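Local coordinates for protein indole-3-acetic acid-amido synthetase GH3.15 (Arabidopsis thaliana, PDB 6E1Q) that conjugates glutamine, and possibly cysteine, to the auxin precursor indole-3-butyric acid in an ATP-dependent reaction, and also accepts the herbicide 2,4-DB, at residues E33-R38 and V394-S399; K228-H233 and K288-K293. All coordinates share one frame; numbering follows the deposited sequence.

Contact 1 of 2, residues E33-R38 and V394-S399; sequences EAILSR and VVTTFS
Ile35, near the end of helix 24-38, lays its CG1 over one face of the Phe398 ring, offset toward the rim. This is a CH-pi contact, with CG1 3.8 Å from the ring centroid and 22° off the ring normal. Ile35 CG1 sits beside its own backbone N (chi1 -72°), which brings it over the ring, and the extended chi2 (171°) carries CD1 on to the backbone beyond. There Ile35 CD1 lies 4.0 Å from Thr396 CG2, methyl against methyl. Branching at CB suits isoleucine to the place, letting CG1 serve the ring while CG2 reaches Thr397 O and the Thr396 methyl.

Against the backbone, Ile35 CD1 rests 3.5 Å from Thr397 O and also touches Thr396 O, in van der Waals contact with two carbonyls. The contact joins the C-terminal end of helix 24-38, in the GH3 N-terminal region, to the end of strand 390-396 and the loop leaving it, in the central region. An alanine in place of Ile35 would probably leave the Phe398 face and the Thr396 methyl without their apolar partner.

Hydrogen bonds shape the loop itself. Thr397 OG1 accepts from Ser399 N at 3.1 Å, forming an ST turn just after the strand, while Arg89 bonds Phe398 O. Threonine serves twice at 396: its methyl faces the helix, and its OG1 is hydrogen-bonded to the backbone N of Arg403.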
ATOM      1  N   GLU A  33      29.466  -0.051  -7.582  1.00 44.74           N
ATOM      2  CA  GLU A  33      30.615   0.730  -8.020  1.00 53.10           C
ATOM      3  C   GLU A  33      30.188   2.101  -8.531  1.00 43.36           C
ATOM      4  O   GLU A  33      30.852   3.105  -8.258  1.00 43.93           O
ATOM      5  CB  GLU A  33      31.395  -0.018  -9.101  1.00 58.43           C
ATOM      6  CG  GLU A  33      32.545   0.802  -9.660  1.00 73.30           C
ATOM      7  CD  GLU A  33      33.393   0.028 -10.644  1.00 90.97           C
ATOM      8  OE1 GLU A  33      33.991  -0.993 -10.246  1.00 97.21           O
ATOM      9  OE2 GLU A  33      33.455   0.441 -11.820  1.00 97.48           O
ATOM     10  N   ALA A  34      29.072   2.170  -9.257  1.00 44.04           N
ATOM     11  CA  ALA A  34      28.629   3.454  -9.793  1.00 44.87           C
ATOM     12  C   ALA A  34      28.214   4.401  -8.675  1.00 42.89           C
ATOM     13  O   ALA A  34      28.586   5.580  -8.680  1.00 38.68           O
ATOM     14  CB  ALA A  34      27.477   3.245 -10.777  1.00 43.95           C
ATOM     15  N   ILE A  35      27.462   3.899  -7.695  1.00 41.70           N
ATOM     16  CA  ILE A  35      27.005   4.755  -6.602  1.00 36.28           C
ATOM     17  C   ILE A  35      28.185   5.276  -5.799  1.00 41.43           C
ATOM     18  O   ILE A  35      28.279   6.476  -5.510  1.00 44.90           O
ATOM     19  CB  ILE A  35      26.023   3.997  -5.695  1.00 38.98           C
ATOM     20  CG1 ILE A  35      24.690   3.812  -6.413  1.00 34.85           C
ATOM     21  CG2 ILE A  35      25.832   4.766  -4.366  1.00 35.19           C
ATOM     22  CD1 ILE A  35      23.724   2.884  -5.664  1.00 35.95           C
ATOM     23  N   LEU A  36      29.098   4.374  -5.414  1.00 44.45           N
ATOM     24  CA  LEU A  36      30.228   4.777  -4.586  1.00 48.67           C
ATOM     25  C   LEU A  36      31.178   5.700  -5.335  1.00 55.92           C
ATOM     26  O   LEU A  36      31.781   6.594  -4.726  1.00 60.05           O
ATOM     27  CB  LEU A  36      30.983   3.547  -4.080  1.00 47.67           C
ATOM     28  CG  LEU A  36      30.163   2.589  -3.211  1.00 50.60           C
ATOM     29  CD1 LEU A  36      31.059   1.543  -2.581  1.00 49.57           C
ATOM     30  CD2 LEU A  36      29.343   3.331  -2.151  1.00 50.84           C
ATOM     31  N   SER A  37      31.340   5.498  -6.646  1.00 55.88           N
ATOM     32  CA  SER A  37      32.225   6.374  -7.413  1.00 58.13           C
ATOM     33  C   SER A  37      31.606   7.756  -7.593  1.00 47.87           C
ATOM     34  O   SER A  37      32.258   8.774  -7.349  1.00 46.83           O
ATOM     35  CB  SER A  37      32.558   5.751  -8.770  1.00 55.25           C
ATOM     36  OG  SER A  37      33.004   4.414  -8.633  1.00 64.61           O
ATOM     37  N   ARG A  38      30.339   7.812  -8.004  1.00 45.68           N
ATOM     38  CA  ARG A  38      29.715   9.100  -8.287  1.00 47.60           C
ATOM     39  C   ARG A  38      29.501   9.921  -7.021  1.00 51.03           C
ATOM     40  O   ARG A  38      29.522  11.157  -7.083  1.00 43.69           O
ATOM     41  CB  ARG A  38      28.391   8.894  -9.035  1.00 53.13           C
ATOM     42  CG  ARG A  38      28.590   8.713 -10.548  1.00 71.74           C
ATOM     43  CD  ARG A  38      27.410   8.057 -11.272  1.00 81.18           C
ATOM     44  NE  ARG A  38      27.853   7.331 -12.471  1.00 88.58           N
ATOM     45  CZ  ARG A  38      27.068   6.584 -13.251  1.00 84.14           C
ATOM     46  NH1 ARG A  38      25.774   6.443 -12.981  1.00 77.31           N
ATOM     47  NH2 ARG A  38      27.582   5.965 -14.306  1.00 82.04           N
ATOM     48  N   VAL A 394      17.965  -3.874   2.899  1.00 34.62           N
ATOM     49  CA  VAL A 394      18.908  -2.831   3.260  1.00 33.66           C
ATOM     50  C   VAL A 394      19.396  -2.259   1.934  1.00 38.69           C
ATOM     51  O   VAL A 394      20.139  -2.930   1.201  1.00 33.48           O
ATOM     52  CB  VAL A 394      20.069  -3.388   4.104  1.00 39.63           C
ATOM     53  CG1 VAL A 394      21.088  -2.322   4.400  1.00 41.81           C
ATOM     54  CG2 VAL A 394      19.536  -3.992   5.411  1.00 30.92           C
ATOM     55  N   VAL A 395      18.944  -1.051   1.592  1.00 32.55           N
ATOM     56  CA  VAL A 395      19.078  -0.541   0.233  1.00 31.26           C
ATOM     57  C   VAL A 395      20.093   0.586   0.189  1.00 32.15           C
ATOM     58  O   VAL A 395      20.184   1.419   1.099  1.00 34.68           O
ATOM     59  CB  VAL A 395      17.726  -0.088  -0.358  1.00 31.48           C
ATOM     60  CG1 VAL A 395      16.701  -1.226  -0.286  1.00 29.02           C
ATOM     61  CG2 VAL A 395      17.204   1.199   0.349  1.00 28.55           C
ATOM     62  N   THR A 396      20.822   0.661  -0.895  1.00 31.27           N
ATOM     63  CA  THR A 396      21.768   1.692  -1.172  1.00 27.86           C
ATOM     64  C   THR A 396      21.319   2.189  -2.521  1.00 39.60           C
ATOM     65  O   THR A 396      21.241   1.451  -3.455  1.00 36.98           O
ATOM     66  CB  THR A 396      23.171   1.171  -1.219  1.00 30.35           C
ATOM     67  OG1 THR A 396      23.569   0.879   0.090  1.00 38.37           O
ATOM     68  CG2 THR A 396      24.062   2.177  -1.727  1.00 30.81           C
ATOM     69  N   THR A 397      21.048   3.466  -2.599  1.00 32.31           N
ATOM     70  CA  THR A 397      20.442   4.083  -3.750  1.00 34.13           C
ATOM     71  C   THR A 397      21.145   5.207  -4.438  1.00 36.58           C
ATOM     72  O   THR A 397      22.165   5.615  -4.052  1.00 34.86           O
ATOM     73  CB  THR A 397      19.045   4.629  -3.378  1.00 32.20           C
ATOM     74  OG1 THR A 397      19.177   5.855  -2.710  1.00 33.19           O
ATOM     75  CG2 THR A 397      18.348   3.743  -2.459  1.00 33.80           C
ATOM     76  N   PHE A 398      20.512   5.661  -5.490  1.00 35.97           N
ATOM     77  CA  PHE A 398      20.960   6.752  -6.295  1.00 38.06           C
ATOM     78  C   PHE A 398      20.427   8.103  -5.848  1.00 44.71           C
ATOM     79  O   PHE A 398      20.692   9.059  -6.477  1.00 45.62           O
ATOM     80  CB  PHE A 398      20.576   6.542  -7.740  1.00 48.39           C
ATOM     81  CG  PHE A 398      21.348   5.471  -8.448  1.00 55.42           C
ATOM     82  CD1 PHE A 398      22.602   5.702  -8.902  1.00 48.02           C
ATOM     83  CD2 PHE A 398      20.801   4.249  -8.670  1.00 61.45           C
ATOM     84  CE1 PHE A 398      23.295   4.752  -9.560  1.00 56.67           C
ATOM     85  CE2 PHE A 398      21.510   3.276  -9.320  1.00 58.61           C
ATOM     86  CZ  PHE A 398      22.757   3.531  -9.756  1.00 48.76           C
ATOM     87  N   SER A 399      19.647   8.164  -4.792  1.00 35.96           N
ATOM     88  CA  SER A 399      19.138   9.412  -4.226  1.00 35.88           C
ATOM     89  C   SER A 399      19.607   9.613  -2.783  1.00 40.28           C
ATOM     90  O   SER A 399      18.856  10.120  -1.950  1.00 35.84           O
ATOM     91  CB  SER A 399      17.609   9.450  -4.305  1.00 26.83           C
ATOM     92  OG  SER A 399      17.189   9.665  -5.649  1.00 34.16           O
TER

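Contact 2 of 2, residues K228-H233 and K288-K293; sequences KFLEDH and KRLWPK
Leu230 and Leu290 reach toward each other tip to tip, their CD1 methyls meeting at 3.6 Å. This is the close part of a small contact: the backbones stay well apart, with Leu230 CA and Leu290 CA 10.6 Å from each other, and the two leucine side chains together span the interval. Leu290 CG stands beside its backbone N (chi1 -71°), and an extended chi2 (-175°) carries CD1 toward Leu230. Unbranched at CB and ending in two methyls, leucine suits such a place, extending far from a helix while offering an apolar end.

Looser is the approach to Trp291, whose CH2 lies 4.4 Å from Leu230 CD1, the methyl coming obliquely to the indole. Trp291 is the first residue to leave the helix, and Leu290 CB packs over one face of its indole, offset toward the rim. At the indole's polar corner, NE1 is hydrogen-bonded to Gly205 O, which satisfies the N-H of this buried residue and helps hold the indole's orientation.

On the outer side of the helix, turned from the leucines, Asp232 OD2 receives Lys228 NZ at 2.8 Å through its syn lone pair, in a salt bridge one turn long. Asp232 is exposed and Lys228 partly so, a setting in which charged side chains are at home.

Helix 194-207 lends Leu202 to Leu230, helix 268-278 packs Ile274 and Cys278 against Leu290, and Val212 and Leu215 of strand 212-217 lie against Trp291, so the contact fills a junction of helices beside that strand.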
ATOM      1  N   LYS A 228     -18.098   2.872  -1.628  1.00 28.40           N
ATOM      2  CA  LYS A 228     -18.984   3.545  -0.690  1.00 33.44           C
ATOM      3  C   LYS A 228     -19.496   4.863  -1.267  1.00 32.20           C
ATOM      4  O   LYS A 228     -20.689   5.169  -1.164  1.00 29.19           O
ATOM      5  CB  LYS A 228     -18.267   3.775   0.638  1.00 42.45           C
ATOM      6  CG  LYS A 228     -19.207   4.135   1.795  1.00 67.29           C
ATOM      7  CD  LYS A 228     -19.093   5.607   2.213  1.00 75.16           C
ATOM      8  CE  LYS A 228     -19.812   5.885   3.540  1.00 79.18           C
ATOM      9  NZ  LYS A 228     -21.262   6.222   3.385  1.00 76.51           N
ATOM     10  N   PHE A 229     -18.613   5.656  -1.883  1.00 27.05           N
ATOM     11  CA  PHE A 229     -19.060   6.891  -2.520  1.00 30.80           C
ATOM     12  C   PHE A 229     -20.076   6.605  -3.629  1.00 29.93           C
ATOM     13  O   PHE A 229     -21.095   7.297  -3.748  1.00 30.03           O
ATOM     14  CB  PHE A 229     -17.853   7.660  -3.061  1.00 30.13           C
ATOM     15  CG  PHE A 229     -18.139   9.097  -3.362  1.00 33.05           C
ATOM     16  CD1 PHE A 229     -18.642   9.471  -4.601  1.00 32.47           C
ATOM     17  CD2 PHE A 229     -17.919  10.078  -2.406  1.00 37.71           C
ATOM     18  CE1 PHE A 229     -18.911  10.790  -4.894  1.00 34.47           C
ATOM     19  CE2 PHE A 229     -18.191  11.418  -2.686  1.00 37.05           C
ATOM     20  CZ  PHE A 229     -18.682  11.771  -3.934  1.00 37.71           C
ATOM     21  N   LEU A 230     -19.823   5.582  -4.445  1.00 31.33           N
ATOM     22  CA  LEU A 230     -20.766   5.238  -5.507  1.00 30.81           C
ATOM     23  C   LEU A 230     -22.131   4.867  -4.944  1.00 34.05           C
ATOM     24  O   LEU A 230     -23.167   5.281  -5.486  1.00 30.22           O
ATOM     25  CB  LEU A 230     -20.226   4.078  -6.336  1.00 30.52           C
ATOM     26  CG  LEU A 230     -19.312   4.396  -7.502  1.00 39.22           C
ATOM     27  CD1 LEU A 230     -18.715   3.088  -8.024  1.00 42.98           C
ATOM     28  CD2 LEU A 230     -20.061   5.164  -8.592  1.00 33.77           C
ATOM     29  N   GLU A 231     -22.152   4.061  -3.872  1.00 28.28           N
ATOM     30  CA  GLU A 231     -23.415   3.672  -3.258  1.00 38.34           C
ATOM     31  C   GLU A 231     -24.240   4.894  -2.877  1.00 33.20           C
ATOM     32  O   GLU A 231     -25.467   4.887  -3.011  1.00 35.75           O
ATOM     33  CB  GLU A 231     -23.169   2.800  -2.014  1.00 32.62           C
ATOM     34  CG  GLU A 231     -22.746   1.369  -2.312  1.00 45.06           C
ATOM     35  CD  GLU A 231     -22.262   0.615  -1.061  1.00 55.90           C
ATOM     36  OE1 GLU A 231     -21.880   1.267  -0.068  1.00 59.73           O
ATOM     37  OE2 GLU A 231     -22.250  -0.630  -1.077  1.00 61.42           O
ATOM     38  N   ASP A 232     -23.585   5.953  -2.400  1.00 32.07           N
ATOM     39  CA  ASP A 232     -24.312   7.118  -1.914  1.00 32.72           C
ATOM     40  C   ASP A 232     -24.716   8.072  -3.027  1.00 33.71           C
ATOM     41  O   ASP A 232     -25.703   8.799  -2.871  1.00 41.39           O
ATOM     42  CB  ASP A 232     -23.469   7.886  -0.904  1.00 34.89           C
ATOM     43  CG  ASP A 232     -23.370   7.173   0.433  1.00 44.55           C
ATOM     44  OD1 ASP A 232     -24.206   6.283   0.708  1.00 33.59           O
ATOM     45  OD2 ASP A 232     -22.436   7.504   1.194  1.00 39.95           O
ATOM     46  N   HIS A 233     -23.976   8.106  -4.141  1.00 28.12           N
ATOM     47  CA  HIS A 233     -24.111   9.210  -5.088  1.00 33.13           C
ATOM     48  C   HIS A 233     -24.352   8.797  -6.529  1.00 34.03           C
ATOM     49  O   HIS A 233     -24.434   9.677  -7.396  1.00 30.28           O
ATOM     50  CB  HIS A 233     -22.869  10.114  -5.021  1.00 30.70           C
ATOM     51  CG  HIS A 233     -22.619  10.660  -3.647  1.00 39.32           C
ATOM     52  ND1 HIS A 233     -23.474  11.559  -3.039  1.00 40.88           N
ATOM     53  CD2 HIS A 233     -21.633  10.414  -2.751  1.00 36.41           C
ATOM     54  CE1 HIS A 233     -23.018  11.854  -1.835  1.00 37.62           C
ATOM     55  NE2 HIS A 233     -21.903  11.171  -1.633  1.00 38.94           N
ATOM     56  N   LYS A 288     -16.916  -5.010 -12.078  1.00 35.61           N
ATOM     57  CA  LYS A 288     -16.954  -5.496 -13.450  1.00 32.48           C
ATOM     58  C   LYS A 288     -18.175  -4.973 -14.184  1.00 38.94           C
ATOM     59  O   LYS A 288     -18.110  -4.699 -15.386  1.00 33.14           O
ATOM     60  CB  LYS A 288     -16.949  -7.023 -13.496  1.00 29.32           C
ATOM     61  CG  LYS A 288     -16.398  -7.555 -14.817  1.00 36.40           C
ATOM     62  CD  LYS A 288     -17.180  -8.743 -15.321  1.00 50.50           C
ATOM     63  CE  LYS A 288     -16.288  -9.642 -16.176  1.00 63.28           C
ATOM     64  NZ  LYS A 288     -15.433  -8.866 -17.133  1.00 65.36           N
ATOM     65  N   ARG A 289     -19.310  -4.866 -13.497  1.00 34.75           N
ATOM     66  CA  ARG A 289     -20.509  -4.416 -14.193  1.00 41.15           C
ATOM     67  C   ARG A 289     -20.391  -2.954 -14.603  1.00 41.40           C
ATOM     68  O   ARG A 289     -20.869  -2.570 -15.673  1.00 34.91           O
ATOM     69  CB  ARG A 289     -21.745  -4.662 -13.324  1.00 39.42           C
ATOM     70  CG  ARG A 289     -21.947  -6.145 -13.095  1.00 38.76           C
ATOM     71  CD  ARG A 289     -23.269  -6.480 -12.476  1.00 38.65           C
ATOM     72  NE  ARG A 289     -23.287  -6.257 -11.035  1.00 31.80           N
ATOM     73  CZ  ARG A 289     -23.964  -5.273 -10.447  1.00 38.83           C
ATOM     74  NH1 ARG A 289     -24.664  -4.412 -11.184  1.00 35.52           N
ATOM     75  NH2 ARG A 289     -23.944  -5.154  -9.123  1.00 37.91           N
ATOM     76  N   LEU A 290     -19.732  -2.131 -13.782  1.00 32.42           N
ATOM     77  CA  LEU A 290     -19.539  -0.732 -14.141  1.00 28.60           C
ATOM     78  C   LEU A 290     -18.436  -0.559 -15.184  1.00 38.65           C
ATOM     79  O   LEU A 290     -18.539   0.305 -16.065  1.00 34.62           O
ATOM     80  CB  LEU A 290     -19.221   0.082 -12.891  1.00 26.12           C
ATOM     81  CG  LEU A 290     -20.403   0.259 -11.931  1.00 33.97           C
ATOM     82  CD1 LEU A 290     -20.023   1.170 -10.790  1.00 28.39           C
ATOM     83  CD2 LEU A 290     -21.613   0.835 -12.665  1.00 34.90           C
ATOM     84  N   TRP A 291     -17.381  -1.378 -15.116  1.00 34.94           N
ATOM     85  CA  TRP A 291     -16.280  -1.321 -16.070  1.00 33.33           C
ATOM     86  C   TRP A 291     -16.133  -2.699 -16.716  1.00 31.78           C
ATOM     87  O   TRP A 291     -15.196  -3.452 -16.412  1.00 30.64           O
ATOM     88  CB  TRP A 291     -15.016  -0.804 -15.379  1.00 31.71           C
ATOM     89  CG  TRP A 291     -15.196   0.646 -15.005  1.00 28.26           C
ATOM     90  CD1 TRP A 291     -15.146   1.722 -15.865  1.00 27.02           C
ATOM     91  CD2 TRP A 291     -15.523   1.185 -13.715  1.00 27.96           C
ATOM     92  NE1 TRP A 291     -15.407   2.881 -15.185  1.00 27.49           N
ATOM     93  CE2 TRP A 291     -15.644   2.585 -13.866  1.00 28.73           C
ATOM     94  CE3 TRP A 291     -15.727   0.624 -12.446  1.00 29.40           C
ATOM     95  CZ2 TRP A 291     -15.947   3.435 -12.791  1.00 29.20           C
ATOM     96  CZ3 TRP A 291     -16.030   1.467 -11.381  1.00 31.42           C
ATOM     97  CH2 TRP A 291     -16.144   2.859 -11.558  1.00 27.33           C
ATOM     98  N   PRO A 292     -17.047  -3.053 -17.628  1.00 38.43           N
ATOM     99  CA  PRO A 292     -17.083  -4.425 -18.171  1.00 36.30           C
ATOM    100  C   PRO A 292     -15.941  -4.755 -19.118  1.00 42.52           C
ATOM    101  O   PRO A 292     -15.734  -5.940 -19.419  1.00 42.74           O
ATOM    102  CB  PRO A 292     -18.435  -4.477 -18.892  1.00 32.22           C
ATOM    103  CG  PRO A 292     -18.675  -3.056 -19.303  1.00 41.73           C
ATOM    104  CD  PRO A 292     -18.153  -2.226 -18.148  1.00 41.47           C
ATOM    105  N   LYS A 293     -15.183  -3.767 -19.584  1.00 38.67           N
ATOM    106  CA  LYS A 293     -13.989  -4.050 -20.365  1.00 45.08           C
ATOM    107  C   LYS A 293     -12.710  -4.050 -19.532  1.00 44.24           C
ATOM    108  O   LYS A 293     -11.625  -4.260 -20.088  1.00 38.11           O
ATOM    109  CB  LYS A 293     -13.878  -3.057 -21.519  1.00 44.42           C
ATOM    110  CG  LYS A 293     -14.985  -3.256 -22.543  1.00 52.37           C
ATOM    111  CD  LYS A 293     -15.047  -2.117 -23.541  1.00 59.57           C
ATOM    112  CE  LYS A 293     -15.806  -2.515 -24.798  1.00 64.00           C
ATOM    113  NZ  LYS A 293     -15.230  -1.816 -25.979  1.00 71.02           N
TER

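Overall arrangement
From the N terminus, the chain soon enters helix 24-38, whose C-terminal end forms the first half of contact 1. It then runs through most of the N-terminal region, where helix 220-243 and the end of helix 286-290 meet in contact 2, closing a loop of 54 residues. Contact 1 is completed only at the end of strand 390-396 and the loop that follows, in the central region, across 355 intervening residues. The shorter loop is therefore nested within the longer one, and the two do not cross. Contact 1 ties helix 24-38 to the central region, whereas contact 2 is internal to the N-terminal region. Their centres lie 45 Å apart, on opposite sides of the chain's centre.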